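PDB 2PNW: membrane-bound lytic murein transglycosylase from Agrobacterium tumefaciens, which probably cleaves the glycan strands of bacterial peptidoglycan by a non-hydrolytic transglycosylase reaction that leaves 1,6-anhydromuramoyl ends. Local coordinates for residues P299-A304 / D357-L362; K230-Q235 / T351-A356; I120-P125 / L172-A177; L106-T111 / A192-P197. All blocks are in the same frame, centred on the assembly; numbering follows the deposited sequence.

Interactions 1 and 2 share strand 353-363 and touch each other where Ala-304 packs on Ala-356. Interaction 1 is buried in the barrel and works through a regular antiparallel ladder with aromatic and aliphatic packing on both faces. Interaction 2 lies at the surface, where a single arginine leans on a backbone carbonyl of the insert domain through long, bent bonds. Interactions 3 and 4 are neighbours within that insert domain, with centres about 12 Å apart, and meet where strands 173-177 and 96-109 run side by side. Both are partly buried: interaction 3 is antiparallel and mixes apolar packing with bridging waters, whereas interaction 4 is parallel and mostly apolar.

Interaction 1: residues P299-A304 / D357-L362; sequences PFFIHA and DFYILL
Two neighbouring antiparallel strands of the barrel that carries the 3D-domain family meet here, with Phe-301 and Tyr-359 as a hydrogen-bonded pair near the middle of the ladder. Phe-301 N reaches Tyr-359 O at 2.7 Å, Tyr-359 N returns the bond to Phe-301 O, and His-303 and Asp-357 exchange the next pair. On the face bearing Phe-300, Ile-302, Phe-358 and Ile-360, the packing is methyl against ring. A chi2 of -59° carries Ile-302 CD1 over the centre of the Phe-358 ring, 3.5 Å from its centroid, a clean CH-pi contact. Ile-360 lies alongside Phe-300, with CG1 over the ring but offset toward its rim and CD1 3.7 Å from Phe-300 CZ. Leu-287 of strand 286-288 packs against Phe-300, Ile-302 and Phe-358. On the other face Phe-301 and Tyr-359 point the same way, CD2 to CD2 at 4.1 Å, and Phe-301 O lies in the plane of the tyrosine ring, at its edge. Leu-17 and Pro-18 touch Tyr-359 from a loop. At one end Leu-361 N donates to Pro-299 O at 2.9 Å, while Leu-361 O is buried without a hydrogen-bonding partner, 3.4 Å from Pro-299 CD. The pair lies between strands 83-89 and 316-324, in a sheet consistent with the double-psi beta-barrel to which the 3D-domain family belongs.

Interaction 2: residues K230-Q235 / T351-A356; sequences KTISMQ and TVRNEA
Arg-353 leans on the loop before helix 234-243, reaching the carbonyl of Ile-232 with one long, bent bond and one weak one. NH2 donates to Ile-232 O at 3.3 Å, on a lone pair of the oxygen, although that oxygen is tilted out of the guanidinium plane. NE adds the weak bond to the same Ile-232 O at 3.4 Å. Ile-232 CG2 covers one face of the guanidinium, 4.0 Å above the plane, while Lys-230 O lies in that plane at the edge, 3.6 Å from NH2. The arginine chain leaves its backbone extended, then bends at chi3 (51°), which swings NE toward the loop. Beside this contact the methyl CG2 of Thr-351 packs against Ser-233 CB at 4.0 Å and sits 3.7 Å from Gln-235 OE1. The amide of Gln-235 is anchored elsewhere, its NE2 bonded to Glu-347 O of helix 343-350. Further out, Arg-353 N donates to Asn-354 OD1 at 3.0 Å, and Asn-354 ND2 in turn bonds Thr-306 OG1, tying the arginine's root to a loop. In the part carrying the MltA-specific insert, Ser-233 OG caps a backbone N beyond Gln-235 and Ser-233 N bonds Thr-236 OG1. What packs against segment 351-356, which leads into strand 353-363 of the 3D-domain part, is thus an N-capped helix start, consistent with a capping box.

Interaction 3: residues I120-P125 / L172-A177; sequences IYRRPP and LEIAWA
Ile-120 O is gripped from segment 172-177 by Ile-174 N at 2.8 Å, with Glu-173 CA adding a C-H contact at 3.3 Å. This is an antiparallel pairing in the MltA-specific insert, a domain whose family is related to ribosomal protein L25. Ile-120 N bonds Ala-175 O, and the chain turns a corner at Ile-174, between these two bonds. On the other side, Arg-122 N bonds Leu-172 O and the register carries on into the loop. Leu-172 is wedged between neighbours: its CB meets Tyr-121 CD1 at 3.8 Å, while CD2 lies over one face of the Arg-122 guanidinium, 3.9 Å from NH2. Farther up the same arginine, CG packs on Ile-174 CG1 at 3.6 Å. Ile-174 and Ile-120 also both touch Ile-204 and Phe-261 on neighbouring strands. Tyr-121 and Glu-173 run side by side, and a water bridges their ends, 2.6 Å from Tyr-121 OH and donating to Glu-173 OE2. A turn about CG-CD (chi3 -84°) brings Arg-122 NE to a second water, in the guanidinium plane, that accepts from NE and in turn donates to Glu-173 O at 2.8 Å.

Interaction 4: residues L106-T111 / A192-P197; sequences LEVSAT and ARLVFP
Val-108 presses a methyl into the flat of Phe-196, where two parallel strands of the MltA-specific insert domain come together at 45°. CG2 is the bump: it stands over the centre of the phenyl ring, 3.5 Å from the centroid and only 5° off the normal, so all six ring carbons lie at nearly equal distance. Leu-194 CB flanks Val-108 CG2 beside the ring, at 3.8 Å. The other methyl, CG1, turns to Leu-194 CD2 at 3.9 Å. That leucine methyl fills the notch between Val-108 and Leu-106, whose CD2 lies 4.0 Å from Leu-194 CD2; the two leucines run side by side. The Leu-106 side chain also packs on Leu-183 and Val-186 of helix 180-189. Ala-110 sits at the edge of the phenyl, its N near the ring plane and CB 4.1 Å from Phe-196 CE1. The backbone bonds make a parallel ladder, Leu-106 N to Arg-193 O, Val-195 N to Leu-106 O and Val-108 N to Val-195 O. Strand 173-177 pairs with 96-109 as well, and its Ala-175 touches both Val-108 and Phe-196. Past the last of these bonds, Pro-197 CD lies 3.3 Å from Val-108 O.

Interaction 1: residues P299-A304 / D357-L362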
loop_
_atom_site.group_PDB
_atom_site.type_symbol
_atom_site.label_atom_id
_atom_site.label_comp_id
_atom_site.label_asym_id
_atom_site.label_seq_id
_atom_site.Cartn_x
_atom_site.Cartn_y
_atom_site.Cartn_z
ATOM N N PRO A 299 -13.244 -6.974 4.929
ATOM C CA PRO A 299 -12.832 -6.547 6.270
ATOM C C PRO A 299 -11.876 -7.540 6.919
ATOM O O PRO A 299 -12.053 -8.763 6.779
ATOM C CB PRO A 299 -14.165 -6.493 7.073
ATOM C CG PRO A 299 -15.265 -6.713 6.037
ATOM C CD PRO A 299 -14.620 -7.512 4.933
ATOM N N PHE A 300 -10.878 -7.003 7.615
ATOM C CA PHE A 300 -9.939 -7.801 8.393
ATOM C C PHE A 300 -9.897 -7.220 9.787
ATOM O O PHE A 300 -9.679 -6.009 9.932
ATOM C CB PHE A 300 -8.507 -7.701 7.812
ATOM C CG PHE A 300 -8.285 -8.502 6.543
ATOM C CD1 PHE A 300 -7.537 -9.681 6.572
ATOM C CD2 PHE A 300 -8.789 -8.060 5.321
ATOM C CE1 PHE A 300 -7.308 -10.417 5.391
ATOM C CE2 PHE A 300 -8.601 -8.803 4.137
ATOM C CZ PHE A 300 -7.844 -9.971 4.172
ATOM N N PHE A 301 -10.080 -8.069 10.806
ATOM C CA PHE A 301 -9.840 -7.639 12.189
ATOM C C PHE A 301 -8.404 -7.988 12.564
ATOM O O PHE A 301 -7.997 -9.154 12.458
ATOM C CB PHE A 301 -10.837 -8.280 13.164
ATOM C CG PHE A 301 -10.768 -7.691 14.565
ATOM C CD1 PHE A 301 -11.455 -6.531 14.885
ATOM C CD2 PHE A 301 -10.004 -8.312 15.553
ATOM C CE1 PHE A 301 -11.366 -5.973 16.173
ATOM C CE2 PHE A 301 -9.914 -7.771 16.822
ATOM C CZ PHE A 301 -10.603 -6.613 17.141
ATOM N N ILE A 302 -7.633 -6.982 12.979
ATOM C CA ILE A 302 -6.210 -7.158 13.221
ATOM C C ILE A 302 -5.954 -6.953 14.701
ATOM O O ILE A 302 -6.344 -5.927 15.261
ATOM C CB ILE A 302 -5.351 -6.170 12.376
ATOM C CG1 ILE A 302 -5.665 -6.312 10.868
ATOM C CG2 ILE A 302 -3.855 -6.325 12.689
ATOM C CD1 ILE A 302 -5.419 -7.697 10.325
ATOM N N HIS A 303 -5.346 -7.953 15.335
ATOM C CA HIS A 303 -5.028 -7.891 16.760
ATOM C C HIS A 303 -3.513 -7.972 16.937
ATOM O O HIS A 303 -2.915 -9.020 16.675
ATOM C CB HIS A 303 -5.723 -9.032 17.523
ATOM C CG HIS A 303 -5.430 -9.039 18.992
ATOM N ND1 HIS A 303 -5.081 -10.185 19.675
ATOM C CD2 HIS A 303 -5.414 -8.039 19.902
ATOM C CE1 HIS A 303 -4.874 -9.894 20.948
ATOM N NE2 HIS A 303 -5.064 -8.597 21.113
ATOM N N ALA A 304 -2.906 -6.862 17.365
ATOM C CA ALA A 304 -1.450 -6.774 17.511
ATOM C C ALA A 304 -1.157 -6.198 18.882
ATOM O O ALA A 304 -0.912 -4.996 19.013
ATOM C CB ALA A 304 -0.824 -5.902 16.399
ATOM N N ASP A 357 -2.432 -11.186 14.946
ATOM C CA ASP A 357 -3.382 -12.213 14.530
ATOM C C ASP A 357 -4.327 -11.575 13.509
ATOM O O ASP A 357 -4.875 -10.501 13.780
ATOM C CB ASP A 357 -4.190 -12.748 15.735
ATOM C CG ASP A 357 -3.337 -13.613 16.701
ATOM O OD1 ASP A 357 -2.302 -14.171 16.274
ATOM O OD2 ASP A 357 -3.723 -13.733 17.887
ATOM N N PHE A 358 -4.498 -12.225 12.357
ATOM C CA PHE A 358 -5.406 -11.753 11.288
ATOM C C PHE A 358 -6.711 -12.544 11.295
ATOM O O PHE A 358 -6.674 -13.768 11.303
ATOM C CB PHE A 358 -4.744 -11.953 9.914
ATOM C CG PHE A 358 -3.794 -10.853 9.519
ATOM C CD1 PHE A 358 -2.799 -10.421 10.388
ATOM C CD2 PHE A 358 -3.896 -10.264 8.261
ATOM C CE1 PHE A 358 -1.919 -9.394 10.025
ATOM C CE2 PHE A 358 -3.012 -9.251 7.868
ATOM C CZ PHE A 358 -2.024 -8.810 8.757
ATOM N N TYR A 359 -7.858 -11.864 11.292
ATOM C CA TYR A 359 -9.150 -12.546 11.133
ATOM C C TYR A 359 -9.848 -11.879 9.960
ATOM O O TYR A 359 -9.975 -10.661 9.945
ATOM C CB TYR A 359 -10.042 -12.420 12.384
ATOM C CG TYR A 359 -9.421 -12.832 13.706
ATOM C CD1 TYR A 359 -9.675 -14.096 14.252
ATOM C CD2 TYR A 359 -8.590 -11.961 14.412
ATOM C CE1 TYR A 359 -9.113 -14.482 15.464
ATOM C CE2 TYR A 359 -8.003 -12.339 15.634
ATOM C CZ TYR A 359 -8.280 -13.604 16.154
ATOM O OH TYR A 359 -7.734 -13.976 17.381
ATOM N N ILE A 360 -10.306 -12.657 8.989
ATOM C CA ILE A 360 -11.024 -12.088 7.841
ATOM C C ILE A 360 -12.530 -12.261 8.068
ATOM O O ILE A 360 -12.980 -13.287 8.627
ATOM C CB ILE A 360 -10.529 -12.700 6.474
ATOM C CG1 ILE A 360 -11.137 -11.956 5.275
ATOM C CG2 ILE A 360 -10.830 -14.209 6.384
ATOM C CD1 ILE A 360 -10.573 -12.438 3.908
ATOM N N LEU A 361 -13.319 -11.262 7.673
ATOM C CA LEU A 361 -14.764 -11.372 7.812
ATOM C C LEU A 361 -15.327 -11.677 6.435
ATOM O O LEU A 361 -15.218 -10.851 5.518
ATOM C CB LEU A 361 -15.384 -10.094 8.379
ATOM C CG LEU A 361 -14.930 -9.527 9.737
ATOM C CD1 LEU A 361 -15.931 -8.467 10.202
ATOM C CD2 LEU A 361 -14.796 -10.594 10.794
ATOM N N LEU A 362 -15.902 -12.867 6.274
ATOM C CA LEU A 362 -16.467 -13.245 4.965
ATOM C C LEU A 362 -17.945 -12.952 4.907
ATOM O O LEU A 362 -18.663 -13.245 5.861
ATOM C CB LEU A 362 -16.228 -14.728 4.654
ATOM C CG LEU A 362 -14.797 -15.254 4.759
ATOM C CD1 LEU A 362 -14.722 -16.672 4.235
ATOM C CD2 LEU A 362 -13.848 -14.349 3.964
#

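Interaction 2: residues K230-Q235 / T351-A356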
loop_
_atom_site.group_PDB
_atom_site.type_symbol
_atom_site.label_atom_id
_atom_site.label_comp_id
_atom_site.label_asym_id
_atom_site.label_seq_id
_atom_site.Cartn_x
_atom_site.Cartn_y
_atom_site.Cartn_z
ATOM N N LYS A 230 17.672 -5.141 15.904
ATOM C CA LYS A 230 16.818 -4.860 17.064
ATOM C C LYS A 230 16.182 -3.469 17.034
ATOM O O LYS A 230 15.148 -3.235 17.675
ATOM C CB LYS A 230 17.586 -5.077 18.368
ATOM C CG LYS A 230 17.768 -6.562 18.719
ATOM C CD LYS A 230 18.374 -6.729 20.112
ATOM C CE LYS A 230 18.038 -8.086 20.719
ATOM N NZ LYS A 230 18.950 -9.187 20.259
ATOM N N THR A 231 16.780 -2.551 16.283
ATOM C CA THR A 231 16.301 -1.171 16.289
ATOM C C THR A 231 15.874 -0.657 14.925
ATOM O O THR A 231 15.393 0.478 14.830
ATOM C CB THR A 231 17.370 -0.191 16.814
ATOM O OG1 THR A 231 18.547 -0.305 16.011
ATOM C CG2 THR A 231 17.709 -0.481 18.278
ATOM N N ILE A 232 16.068 -1.451 13.868
ATOM C CA ILE A 232 15.834 -0.905 12.524
ATOM C C ILE A 232 14.414 -0.351 12.413
ATOM O O ILE A 232 13.461 -0.958 12.917
ATOM C CB ILE A 232 16.176 -1.913 11.376
ATOM C CG1 ILE A 232 16.076 -1.217 10.015
ATOM C CG2 ILE A 232 15.313 -3.188 11.457
ATOM C CD1 ILE A 232 16.773 -1.934 8.908
ATOM N N SER A 233 14.301 0.828 11.797
ATOM C CA SER A 233 13.021 1.497 11.533
ATOM C C SER A 233 13.223 2.443 10.360
ATOM O O SER A 233 14.373 2.690 9.969
ATOM C CB SER A 233 12.624 2.335 12.751
ATOM O OG SER A 233 13.637 3.295 13.025
ATOM N N MET A 234 12.140 3.007 9.799
ATOM C CA MET A 234 12.293 4.052 8.779
ATOM C C MET A 234 13.264 5.129 9.269
ATOM O O MET A 234 14.119 5.620 8.513
ATOM C CB MET A 234 10.943 4.696 8.410
ATOM C CG MET A 234 11.100 5.973 7.597
ATOM S SD MET A 234 9.599 6.780 6.949
ATOM C CE MET A 234 9.308 8.134 8.056
ATOM N N GLN A 235 13.121 5.507 10.539
ATOM C CA GLN A 235 13.939 6.577 11.134
ATOM C C GLN A 235 15.441 6.242 11.133
ATOM O O GLN A 235 16.260 7.079 10.759
ATOM C CB GLN A 235 13.465 6.887 12.572
ATOM C CG GLN A 235 12.139 7.643 12.660
ATOM C CD GLN A 235 10.903 6.737 12.772
ATOM O OE1 GLN A 235 10.919 5.572 12.360
ATOM N NE2 GLN A 235 9.822 7.285 13.343
ATOM N N THR A 351 8.070 2.848 12.896
ATOM C CA THR A 351 8.486 1.846 13.871
ATOM C C THR A 351 7.548 0.624 13.966
ATOM O O THR A 351 7.795 -0.292 14.764
ATOM C CB THR A 351 8.669 2.479 15.269
ATOM O OG1 THR A 351 7.429 3.068 15.702
ATOM C CG2 THR A 351 9.772 3.555 15.244
ATOM N N VAL A 352 6.479 0.591 13.163
ATOM C CA VAL A 352 5.549 -0.546 13.223
ATOM C C VAL A 352 6.216 -1.755 12.604
ATOM O O VAL A 352 6.650 -1.723 11.449
ATOM C CB VAL A 352 4.174 -0.262 12.510
ATOM C CG1 VAL A 352 3.264 -1.507 12.568
ATOM C CG2 VAL A 352 3.499 0.937 13.135
ATOM N N ARG A 353 6.295 -2.826 13.385
ATOM C CA ARG A 353 6.979 -4.040 12.983
ATOM C C ARG A 353 6.600 -5.054 14.061
ATOM O O ARG A 353 7.369 -5.302 15.001
ATOM C CB ARG A 353 8.505 -3.772 12.904
ATOM C CG ARG A 353 9.359 -4.939 12.465
ATOM C CD ARG A 353 10.819 -4.537 12.097
ATOM N NE ARG A 353 11.525 -3.741 13.112
ATOM C CZ ARG A 353 12.136 -4.223 14.206
ATOM N NH1 ARG A 353 12.132 -5.525 14.488
ATOM N NH2 ARG A 353 12.757 -3.385 15.037
ATOM N N ASN A 354 5.390 -5.608 13.957
ATOM C CA ASN A 354 4.779 -6.298 15.104
ATOM C C ASN A 354 4.056 -7.566 14.704
ATOM O O ASN A 354 3.444 -7.638 13.622
ATOM C CB ASN A 354 3.776 -5.401 15.847
ATOM C CG ASN A 354 4.425 -4.215 16.554
ATOM O OD1 ASN A 354 4.708 -3.188 15.939
ATOM N ND2 ASN A 354 4.618 -4.336 17.860
ATOM N N GLU A 355 4.114 -8.565 15.582
ATOM C CA GLU A 355 3.312 -9.772 15.417
ATOM C C GLU A 355 1.843 -9.419 15.511
ATOM O O GLU A 355 1.463 -8.509 16.256
ATOM C CB GLU A 355 3.642 -10.790 16.513
ATOM C CG GLU A 355 4.870 -11.597 16.247
ATOM C CD GLU A 355 5.115 -12.610 17.365
ATOM O OE1 GLU A 355 4.307 -13.560 17.512
ATOM O OE2 GLU A 355 6.110 -12.437 18.100
ATOM N N ALA A 356 1.013 -10.130 14.751
ATOM C CA ALA A 356 -0.420 -9.858 14.732
ATOM C C ALA A 356 -1.217 -11.098 14.409
ATOM O O ALA A 356 -0.748 -11.950 13.675
ATOM C CB ALA A 356 -0.745 -8.743 13.703
#

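Interaction 3: residues I120-P125 / L172-A177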
loop_
_atom_site.group_PDB
_atom_site.type_symbol
_atom_site.label_atom_id
_atom_site.label_comp_id
_atom_site.label_asym_id
_atom_site.label_seq_id
_atom_site.Cartn_x
_atom_site.Cartn_y
_atom_site.Cartn_z
ATOM N N ILE A 120 10.108 14.305 -10.486
ATOM C CA ILE A 120 9.072 13.323 -10.224
ATOM C C ILE A 120 8.374 13.138 -11.566
ATOM O O ILE A 120 7.952 14.119 -12.168
ATOM C CB ILE A 120 8.067 13.856 -9.186
ATOM C CG1 ILE A 120 8.810 14.221 -7.889
ATOM C CG2 ILE A 120 7.005 12.799 -8.915
ATOM C CD1 ILE A 120 7.929 14.943 -6.831
ATOM N N TYR A 121 8.294 11.896 -12.062
ATOM C CA TYR A 121 7.863 11.661 -13.442
ATOM C C TYR A 121 6.471 11.054 -13.562
ATOM O O TYR A 121 6.108 10.172 -12.771
ATOM C CB TYR A 121 8.828 10.686 -14.115
ATOM C CG TYR A 121 10.186 11.268 -14.464
ATOM C CD1 TYR A 121 10.317 12.278 -15.431
ATOM C CD2 TYR A 121 11.346 10.789 -13.831
ATOM C CE1 TYR A 121 11.594 12.803 -15.768
ATOM C CE2 TYR A 121 12.627 11.307 -14.152
ATOM C CZ TYR A 121 12.739 12.295 -15.124
ATOM O OH TYR A 121 14.002 12.783 -15.438
ATOM N N ARG A 122 5.723 11.497 -14.579
ATOM C CA ARG A 122 4.497 10.808 -15.005
ATOM C C ARG A 122 4.905 9.597 -15.823
ATOM O O ARG A 122 6.074 9.458 -16.202
ATOM C CB ARG A 122 3.666 11.671 -15.983
ATOM C CG ARG A 122 3.134 12.974 -15.495
ATOM C CD ARG A 122 2.234 13.568 -16.624
ATOM N NE ARG A 122 2.959 14.315 -17.650
ATOM C CZ ARG A 122 3.152 13.911 -18.904
ATOM N NH1 ARG A 122 2.649 12.748 -19.326
ATOM N NH2 ARG A 122 3.807 14.689 -19.761
ATOM N N ARG A 123 3.924 8.747 -16.159
ATOM C CA ARG A 123 4.221 7.556 -16.944
ATOM C C ARG A 123 4.614 7.919 -18.386
ATOM O O ARG A 123 3.841 8.580 -19.100
ATOM C CB ARG A 123 2.991 6.647 -16.957
ATOM C CG ARG A 123 3.230 5.316 -17.656
ATOM C CD ARG A 123 1.898 4.567 -17.708
ATOM N NE ARG A 123 2.069 3.263 -18.348
ATOM C CZ ARG A 123 1.242 2.237 -18.166
ATOM N NH1 ARG A 123 0.178 2.358 -17.363
ATOM N NH2 ARG A 123 1.492 1.086 -18.807
ATOM N N PRO A 124 5.810 7.481 -18.832
ATOM C CA PRO A 124 6.240 7.694 -20.229
ATOM C C PRO A 124 5.322 6.917 -21.171
ATOM O O PRO A 124 4.916 5.811 -20.831
ATOM C CB PRO A 124 7.640 7.064 -20.264
ATOM C CG PRO A 124 8.098 7.058 -18.810
ATOM C CD PRO A 124 6.847 6.782 -18.041
ATOM N N PRO A 125 5.041 7.462 -22.373
ATOM C CA PRO A 125 4.098 6.788 -23.282
ATOM C C PRO A 125 4.644 5.444 -23.818
ATOM O O PRO A 125 3.874 4.622 -24.326
ATOM C CB PRO A 125 3.928 7.805 -24.428
ATOM C CG PRO A 125 5.238 8.598 -24.409
ATOM C CD PRO A 125 5.603 8.703 -22.956
ATOM N N LEU A 172 8.069 15.270 -19.053
ATOM C CA LEU A 172 7.436 14.248 -18.219
ATOM C C LEU A 172 7.387 14.541 -16.724
ATOM O O LEU A 172 6.813 13.761 -15.961
ATOM C CB LEU A 172 8.117 12.888 -18.458
ATOM C CG LEU A 172 7.902 12.270 -19.847
ATOM C CD1 LEU A 172 8.865 11.081 -20.051
ATOM C CD2 LEU A 172 6.420 11.830 -19.981
ATOM N N GLU A 173 7.959 15.666 -16.289
ATOM C CA GLU A 173 8.053 15.960 -14.866
ATOM C C GLU A 173 6.737 16.549 -14.360
ATOM O O GLU A 173 6.149 17.421 -15.027
ATOM C CB GLU A 173 9.213 16.954 -14.585
ATOM C CG GLU A 173 10.598 16.492 -15.128
ATOM C CD GLU A 173 10.881 16.848 -16.578
ATOM O OE1 GLU A 173 10.041 17.536 -17.240
ATOM O OE2 GLU A 173 11.950 16.405 -17.083
ATOM N N ILE A 174 6.292 16.058 -13.210
ATOM C CA ILE A 174 5.178 16.637 -12.438
ATOM C C ILE A 174 5.693 17.821 -11.605
ATOM O O ILE A 174 5.038 18.859 -11.520
ATOM C CB ILE A 174 4.565 15.558 -11.512
ATOM C CG1 ILE A 174 3.966 14.408 -12.350
ATOM C CG2 ILE A 174 3.489 16.152 -10.536
ATOM C CD1 ILE A 174 3.625 13.154 -11.551
ATOM N N ALA A 175 6.875 17.651 -11.010
ATOM C CA ALA A 175 7.532 18.647 -10.153
ATOM C C ALA A 175 8.955 18.161 -9.858
ATOM O O ALA A 175 9.323 17.059 -10.277
ATOM C CB ALA A 175 6.751 18.855 -8.825
ATOM N N TRP A 176 9.725 18.972 -9.117
ATOM C CA TRP A 176 11.098 18.648 -8.731
ATOM C C TRP A 176 11.242 18.724 -7.231
ATOM O O TRP A 176 10.878 19.727 -6.626
ATOM C CB TRP A 176 12.089 19.640 -9.362
ATOM C CG TRP A 176 12.455 19.326 -10.763
ATOM C CD1 TRP A 176 13.547 18.590 -11.188
ATOM C CD2 TRP A 176 11.761 19.724 -11.937
ATOM N NE1 TRP A 176 13.559 18.514 -12.554
ATOM C CE2 TRP A 176 12.475 19.208 -13.037
ATOM C CE3 TRP A 176 10.608 20.475 -12.165
ATOM C CZ2 TRP A 176 12.082 19.425 -14.341
ATOM C CZ3 TRP A 176 10.198 20.670 -13.456
ATOM C CH2 TRP A 176 10.924 20.141 -14.535
ATOM N N ALA A 177 11.770 17.664 -6.629
ATOM C CA ALA A 177 12.009 17.603 -5.181
ATOM C C ALA A 177 13.443 18.085 -4.887
ATOM O O ALA A 177 14.266 18.191 -5.795
ATOM C CB ALA A 177 11.818 16.168 -4.687
HETATM O O HOH W 1 14.095 15.323 -16.058
HETATM O O HOH W 2 3.954 16.873 -16.751
#

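Interaction 4: residues L106-T111 / A192-P197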
loop_
_atom_site.group_PDB
_atom_site.type_symbol
_atom_site.label_atom_id
_atom_site.label_comp_id
_atom_site.label_asym_id
_atom_site.label_seq_id
_atom_site.Cartn_x
_atom_site.Cartn_y
_atom_site.Cartn_z
ATOM N N LEU A 106 5.743 16.019 0.600
ATOM C CA LEU A 106 7.030 16.244 -0.035
ATOM C C LEU A 106 7.114 17.652 -0.597
ATOM O O LEU A 106 6.292 18.038 -1.434
ATOM C CB LEU A 106 7.236 15.226 -1.161
ATOM C CG LEU A 106 8.577 15.224 -1.913
ATOM C CD1 LEU A 106 9.738 14.803 -0.999
ATOM C CD2 LEU A 106 8.526 14.325 -3.140
ATOM N N GLU A 107 8.109 18.427 -0.141
ATOM C CA GLU A 107 8.382 19.739 -0.713
ATOM C C GLU A 107 8.888 19.625 -2.136
ATOM O O GLU A 107 9.829 18.849 -2.419
ATOM C CB GLU A 107 9.429 20.501 0.132
ATOM C CG GLU A 107 8.898 20.878 1.517
ATOM C CD GLU A 107 9.939 21.610 2.372
ATOM O OE1 GLU A 107 11.085 21.858 1.898
ATOM O OE2 GLU A 107 9.598 21.927 3.532
ATOM N N VAL A 108 8.296 20.430 -3.021
ATOM C CA VAL A 108 8.673 20.460 -4.430
ATOM C C VAL A 108 8.659 21.863 -5.002
ATOM O O VAL A 108 8.210 22.803 -4.328
ATOM C CB VAL A 108 7.731 19.555 -5.292
ATOM C CG1 VAL A 108 7.789 18.106 -4.785
ATOM C CG2 VAL A 108 6.279 20.080 -5.257
ATOM N N SER A 109 9.166 21.985 -6.226
ATOM C CA SER A 109 9.072 23.180 -7.013
ATOM C C SER A 109 8.617 22.851 -8.433
ATOM O O SER A 109 8.875 21.755 -8.976
ATOM C CB SER A 109 10.421 23.907 -7.064
ATOM O OG SER A 109 10.332 25.054 -7.898
ATOM N N ALA A 110 7.942 23.811 -9.047
ATOM C CA ALA A 110 7.529 23.673 -10.446
ATOM C C ALA A 110 8.704 23.955 -11.391
ATOM O O ALA A 110 8.643 23.641 -12.572
ATOM C CB ALA A 110 6.351 24.628 -10.749
ATOM N N THR A 111 9.764 24.544 -10.846
ATOM C CA THR A 111 10.916 24.944 -11.647
ATOM C C THR A 111 12.209 24.331 -11.107
ATOM O O THR A 111 12.528 24.441 -9.916
ATOM C CB THR A 111 11.078 26.484 -11.700
ATOM O OG1 THR A 111 11.227 26.988 -10.369
ATOM C CG2 THR A 111 9.871 27.147 -12.366
ATOM N N ALA A 192 1.954 10.672 -2.411
ATOM C CA ALA A 192 2.452 11.793 -1.616
ATOM C C ALA A 192 1.550 12.981 -1.785
ATOM O O ALA A 192 0.846 13.087 -2.794
ATOM C CB ALA A 192 3.859 12.177 -2.082
ATOM N N ARG A 193 1.616 13.886 -0.810
ATOM C CA ARG A 193 1.083 15.239 -0.979
ATOM C C ARG A 193 2.238 16.178 -1.310
ATOM O O ARG A 193 3.109 16.382 -0.483
ATOM C CB ARG A 193 0.382 15.681 0.308
ATOM C CG ARG A 193 -0.765 14.769 0.674
ATOM C CD ARG A 193 -1.889 15.437 1.449
ATOM N NE ARG A 193 -1.452 16.604 2.224
ATOM C CZ ARG A 193 -2.213 17.678 2.415
ATOM N NH1 ARG A 193 -3.430 17.728 1.875
ATOM N NH2 ARG A 193 -1.763 18.704 3.132
ATOM N N LEU A 194 2.260 16.721 -2.525
ATOM C CA LEU A 194 3.329 17.621 -2.945
ATOM C C LEU A 194 2.978 19.051 -2.511
ATOM O O LEU A 194 1.854 19.523 -2.783
ATOM C CB LEU A 194 3.509 17.567 -4.469
ATOM C CG LEU A 194 3.719 16.197 -5.135
ATOM C CD1 LEU A 194 4.018 16.411 -6.609
ATOM C CD2 LEU A 194 4.896 15.459 -4.425
ATOM N N VAL A 195 3.903 19.724 -1.828
ATOM C CA VAL A 195 3.665 21.101 -1.364
ATOM C C VAL A 195 4.664 22.024 -2.049
ATOM O O VAL A 195 5.890 21.824 -1.951
ATOM C CB VAL A 195 3.815 21.241 0.167
ATOM C CG1 VAL A 195 3.284 22.618 0.637
ATOM C CG2 VAL A 195 3.053 20.156 0.874
ATOM N N PHE A 196 4.141 23.028 -2.755
ATOM C CA PHE A 196 4.976 23.927 -3.550
ATOM C C PHE A 196 5.314 25.187 -2.712
ATOM O O PHE A 196 4.687 25.419 -1.683
ATOM C CB PHE A 196 4.226 24.321 -4.818
ATOM C CG PHE A 196 4.094 23.209 -5.831
ATOM C CD1 PHE A 196 4.893 23.203 -6.974
ATOM C CD2 PHE A 196 3.163 22.196 -5.656
ATOM C CE1 PHE A 196 4.773 22.182 -7.932
ATOM C CE2 PHE A 196 3.033 21.158 -6.607
ATOM C CZ PHE A 196 3.835 21.167 -7.751
ATOM N N PRO A 197 6.288 25.999 -3.155
ATOM C CA PRO A 197 6.734 27.157 -2.369
ATOM C C PRO A 197 5.663 28.244 -2.215
ATOM O O PRO A 197 5.732 29.051 -1.289
ATOM C CB PRO A 197 7.939 27.676 -3.168
ATOM C CG PRO A 197 8.385 26.511 -3.985
ATOM C CD PRO A 197 7.066 25.888 -4.393
#